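Local atomic coordinates of prophenoloxidase b (Marsupenaeus japonicus, PDB entry 3WKY), a protein that is the hemolymph proenzyme of a type 3 copper phenoloxidase, a family whose active members probably oxidise monophenols and o-diphenols at a dinuclear copper site. Residues A[200-205]-A[216-221]; A[663-666]-A[670-673]. All blocks are in the same frame, centred on the assembly; numbering follows the deposited sequence.

Contact 1 (A[200-205]-A[216-221]); sequences WHWHLS and DRRGEL. With CUO (Cu2-o2 cluster), chain J.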
# COMPACT_ATOMS: atom_id res chain seq x y z
N TRP A 200 -6.52 15.21 -37.29
CA TRP A 200 -5.33 15.46 -38.11
C TRP A 200 -5.42 16.85 -38.78
O TRP A 200 -4.49 17.67 -38.68
CB TRP A 200 -5.21 14.34 -39.14
CG TRP A 200 -4.32 14.51 -40.36
CD1 TRP A 200 -4.65 15.11 -41.55
CD2 TRP A 200 -3.00 13.96 -40.55
NE1 TRP A 200 -3.61 15.01 -42.45
CE2 TRP A 200 -2.59 14.30 -41.87
CE3 TRP A 200 -2.13 13.22 -39.74
CZ2 TRP A 200 -1.34 13.94 -42.38
CZ3 TRP A 200 -0.87 12.86 -40.26
CH2 TRP A 200 -0.49 13.22 -41.56
N HIS A 201 -6.53 17.10 -39.45
CA HIS A 201 -6.72 18.40 -40.11
C HIS A 201 -6.63 19.57 -39.15
O HIS A 201 -5.99 20.59 -39.46
CB HIS A 201 -8.03 18.43 -40.88
CG HIS A 201 -7.93 17.78 -42.22
ND1 HIS A 201 -7.44 18.44 -43.33
CD2 HIS A 201 -8.24 16.52 -42.63
CE1 HIS A 201 -7.45 17.62 -44.37
NE2 HIS A 201 -7.93 16.45 -43.98
N TRP A 202 -7.25 19.43 -37.98
CA TRP A 202 -7.23 20.53 -37.03
C TRP A 202 -5.79 20.89 -36.67
O TRP A 202 -5.41 22.06 -36.64
CB TRP A 202 -8.07 20.25 -35.77
CG TRP A 202 -8.21 21.52 -34.98
CD1 TRP A 202 -9.23 22.44 -35.07
CD2 TRP A 202 -7.27 22.06 -34.06
NE1 TRP A 202 -8.98 23.50 -34.23
CE2 TRP A 202 -7.78 23.29 -33.60
CE3 TRP A 202 -6.03 21.62 -33.56
CZ2 TRP A 202 -7.09 24.09 -32.67
CZ3 TRP A 202 -5.35 22.41 -32.64
CH2 TRP A 202 -5.89 23.63 -32.20
N HIS A 203 -4.99 19.87 -36.37
CA HIS A 203 -3.64 20.14 -35.92
C HIS A 203 -2.70 20.56 -37.03
O HIS A 203 -1.66 21.15 -36.75
CB HIS A 203 -3.08 18.95 -35.15
CG HIS A 203 -3.60 18.88 -33.76
ND1 HIS A 203 -3.11 19.68 -32.75
CD2 HIS A 203 -4.57 18.12 -33.21
CE1 HIS A 203 -3.76 19.41 -31.63
NE2 HIS A 203 -4.65 18.47 -31.89
N LEU A 204 -3.06 20.26 -38.26
CA LEU A 204 -2.22 20.69 -39.38
C LEU A 204 -2.66 22.05 -39.91
O LEU A 204 -1.88 22.75 -40.55
CB LEU A 204 -2.15 19.60 -40.45
CG LEU A 204 -1.30 18.41 -40.00
CD1 LEU A 204 -1.38 17.26 -40.99
CD2 LEU A 204 0.16 18.83 -39.79
N SER A 205 -3.91 22.42 -39.61
CA SER A 205 -4.39 23.77 -39.89
C SER A 205 -3.92 24.73 -38.80
O SER A 205 -3.61 25.89 -39.07
CB SER A 205 -5.91 23.78 -39.95
OG SER A 205 -6.40 25.07 -40.31
N ASP A 216 -4.91 33.70 -35.50
CA ASP A 216 -5.55 34.59 -34.54
C ASP A 216 -6.18 33.70 -33.47
O ASP A 216 -6.97 32.81 -33.80
CB ASP A 216 -6.64 35.41 -35.27
CG ASP A 216 -7.34 36.41 -34.37
OD1 ASP A 216 -6.66 37.10 -33.58
OD2 ASP A 216 -8.58 36.54 -34.47
N ARG A 217 -5.81 33.93 -32.20
CA ARG A 217 -6.46 33.25 -31.07
C ARG A 217 -6.36 31.73 -31.18
O ARG A 217 -7.32 31.00 -30.90
CB ARG A 217 -7.91 33.72 -30.93
CG ARG A 217 -7.99 35.22 -30.63
CD ARG A 217 -9.36 35.83 -30.94
NE ARG A 217 -10.41 35.30 -30.08
CZ ARG A 217 -11.68 35.67 -30.14
NH1 ARG A 217 -12.09 36.58 -31.03
NH2 ARG A 217 -12.56 35.12 -29.31
N ARG A 218 -5.18 31.25 -31.59
CA ARG A 218 -4.99 29.82 -31.84
C ARG A 218 -5.05 29.01 -30.54
O ARG A 218 -5.53 27.87 -30.53
CB ARG A 218 -3.64 29.56 -32.52
CG ARG A 218 -3.55 28.19 -33.23
CD ARG A 218 -2.09 27.77 -33.46
NE ARG A 218 -1.43 27.68 -32.16
CZ ARG A 218 -1.56 26.65 -31.33
NH1 ARG A 218 -2.26 25.58 -31.69
NH2 ARG A 218 -0.96 26.68 -30.15
N GLY A 219 -4.54 29.59 -29.46
CA GLY A 219 -4.60 28.96 -28.15
C GLY A 219 -6.02 28.83 -27.67
O GLY A 219 -6.41 27.82 -27.08
N GLU A 220 -6.83 29.86 -27.93
CA GLU A 220 -8.23 29.79 -27.58
C GLU A 220 -8.96 28.75 -28.44
O GLU A 220 -9.86 28.04 -27.96
CB GLU A 220 -8.88 31.17 -27.71
CG GLU A 220 -10.36 31.16 -27.41
CD GLU A 220 -10.96 32.54 -27.51
OE1 GLU A 220 -10.21 33.46 -27.93
OE2 GLU A 220 -12.15 32.71 -27.15
N LEU A 221 -8.58 28.66 -29.72
CA LEU A 221 -9.20 27.68 -30.60
C LEU A 221 -8.83 26.26 -30.18
O LEU A 221 -9.65 25.35 -30.31
CB LEU A 221 -8.78 27.92 -32.06
CG LEU A 221 -9.63 27.26 -33.14
CD1 LEU A 221 -11.01 27.91 -33.27
CD2 LEU A 221 -8.90 27.30 -34.49
CU1 CUO J . -5.96 17.44 -30.34
CU2 CUO J . -4.33 16.38 -27.31
O1 CUO J . -4.47 17.39 -29.01
O2 CUO J . -4.77 15.80 -29.37
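The indole of W202 overlaps the start of helix 218-239, laying its NE1-CZ2 side against L221. Its CG stands anti to the backbone N (chi1 -169°), which carries the rings across to the second helix. L221 CG lies in the plane of the indole at its edge, 4.1 Å from W202 CZ2, while L221 CD2 comes within 3.8 Å of W202 NE1. W202 and L221 run antiparallel alongside one another, and W202 CZ2 also nears the backbone oxygen L221 O at 3.7 Å. The indole N-H is spent elsewhere, on the carbonyl of F618. R218 NH1 approaches W202 CH2 at 4.2 Å, with guanidinium and indole planes 61° apart; its charge is paired with E340 and E343 of helix 334-343. Elsewhere on its rim the indole turns its edge to H203: W202 CE3 sits 3.5 Å above the centre of the imidazole, and H203 NE2 binds copper CU1 of the Cu2-O2 cluster at 2.3 Å, a copper shared with H199 and H226. With an alanine at W202, the F618 carbonyl is likely to lose its indole donor, and the H203 imidazole the ring edge covering one face. The contact is thus second-shell packing of the type 3 copper site, joining helix 193-205 to helix 218-239, with helix 109-122 touching W200, L204 and S205 and helix 334-343 beside H203 and R217.

Contact 2 (A[663-666]-A[670-673]); sequences THLR and SVLR
L665 and V671 pack together near the last part of strand 655-664 of the hemocyanin Ig-like domain, where the chain leads on toward the C-terminus. The strand runs within the mixed sheet beside strand 445-456, and backbone hydrogen bonds from T663 and L665 to T448 carry the pairing along. Beyond it the chain turns back through a short 3-10 segment that includes S670 and V671, bringing the L665 and S670 CA atoms to 7.6 Å. The tight part is apolar: L665 CD1 meets V671 CG1 at 3.6 Å, and L665 CD2 lies 4.1 Å from the same methyl, which therefore faces both branches of the leucine. The two side chains cross at about a right angle. L665 has CG anti to its carbonyl carbon (chi1 -58°), and its bond from the backbone already aims at the 3-10 segment. The patch is widened by W435 and H447 against L665 and by I436 and Y439 against V671; the leucine is buried, the valine partly exposed. The solvent side is looser. S670 is exposed and offers the leucine nothing but its hydroxyl oxygen; R666, also exposed, leads its side chain away from the turn and packs on Y312 of a second subunit. S670 OG hydrogen-bonds D667 O, within the three-residue link between the segments, while its contact across the turn is a 3.9 Å approach to L665 CD2.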
# COMPACT_ATOMS: atom_id res chain seq x y z
N THR A 663 -33.39 10.41 -30.93
CA THR A 663 -33.76 9.01 -30.80
C THR A 663 -32.92 8.15 -31.73
O THR A 663 -32.90 8.37 -32.94
CB THR A 663 -35.25 8.81 -31.11
OG1 THR A 663 -36.04 9.44 -30.10
CG2 THR A 663 -35.61 7.32 -31.17
N HIS A 664 -32.19 7.19 -31.16
CA HIS A 664 -31.38 6.29 -31.96
C HIS A 664 -32.23 5.12 -32.43
O HIS A 664 -32.90 4.47 -31.63
CB HIS A 664 -30.19 5.75 -31.14
CG HIS A 664 -29.33 4.79 -31.90
ND1 HIS A 664 -28.50 5.18 -32.93
CD2 HIS A 664 -29.17 3.45 -31.78
CE1 HIS A 664 -27.87 4.13 -33.42
NE2 HIS A 664 -28.26 3.06 -32.74
N LEU A 665 -32.16 4.83 -33.73
CA LEU A 665 -32.89 3.72 -34.32
C LEU A 665 -31.94 2.57 -34.65
O LEU A 665 -31.09 2.69 -35.54
CB LEU A 665 -33.62 4.18 -35.59
CG LEU A 665 -34.62 5.32 -35.41
CD1 LEU A 665 -35.11 5.87 -36.76
CD2 LEU A 665 -35.79 4.86 -34.56
N ARG A 666 -32.09 1.45 -33.94
CA ARG A 666 -31.34 0.24 -34.23
C ARG A 666 -31.73 -0.33 -35.60
O ARG A 666 -30.92 -0.95 -36.29
CB ARG A 666 -31.57 -0.80 -33.12
CG ARG A 666 -30.97 -2.16 -33.42
CD ARG A 666 -31.20 -3.17 -32.30
NE ARG A 666 -30.19 -3.08 -31.25
CZ ARG A 666 -28.93 -3.52 -31.37
NH1 ARG A 666 -28.52 -4.07 -32.51
NH2 ARG A 666 -28.09 -3.40 -30.36
N SER A 670 -38.13 0.71 -38.53
CA SER A 670 -39.07 0.59 -37.42
C SER A 670 -40.02 1.79 -37.31
O SER A 670 -41.07 1.69 -36.66
CB SER A 670 -38.33 0.42 -36.09
OG SER A 670 -37.67 1.61 -35.73
N VAL A 671 -39.68 2.91 -37.94
CA VAL A 671 -40.55 4.09 -37.87
C VAL A 671 -41.81 3.91 -38.73
O VAL A 671 -42.78 4.65 -38.58
CB VAL A 671 -39.85 5.41 -38.27
CG1 VAL A 671 -38.71 5.74 -37.31
CG2 VAL A 671 -39.35 5.35 -39.72
N LEU A 672 -41.78 2.92 -39.62
CA LEU A 672 -42.88 2.71 -40.55
C LEU A 672 -44.09 2.10 -39.88
O LEU A 672 -43.96 1.33 -38.92
CB LEU A 672 -42.43 1.82 -41.71
CG LEU A 672 -41.33 2.41 -42.58
CD1 LEU A 672 -40.85 1.41 -43.63
CD2 LEU A 672 -41.84 3.67 -43.23
N ARG A 673 -45.27 2.44 -40.39
CA ARG A 673 -46.51 1.82 -39.92
C ARG A 673 -46.43 0.32 -40.14
O ARG A 673 -46.11 -0.14 -41.23
CB ARG A 673 -47.72 2.38 -40.67
CG ARG A 673 -47.81 3.90 -40.68
CD ARG A 673 -49.03 4.37 -41.46
NE ARG A 673 -48.82 5.69 -42.05
CZ ARG A 673 -49.11 6.84 -41.45
NH1 ARG A 673 -49.62 6.84 -40.22
NH2 ARG A 673 -48.88 7.99 -42.07

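Overall arrangement
Contact 1 belongs to the core of the copper-containing domain, its centre about 10 Å from the centre of the chain, whereas that of contact 2 is about 29 Å from it, on the outer part of the chain. Their centres are 38 Å apart and their nearest atoms about 24 Å, and they share no secondary structure element: one joins two helices, the other the last part of a strand and the loop after it. In contact 1 all touching residues are buried, and an aromatic ring mediates between a metal ligand and charged or aliphatic neighbours. Contact 2 relies on aliphatic methyls beside an exposed hydroxyl, and it has a neighbouring subunit nearby, which contact 1 lacks.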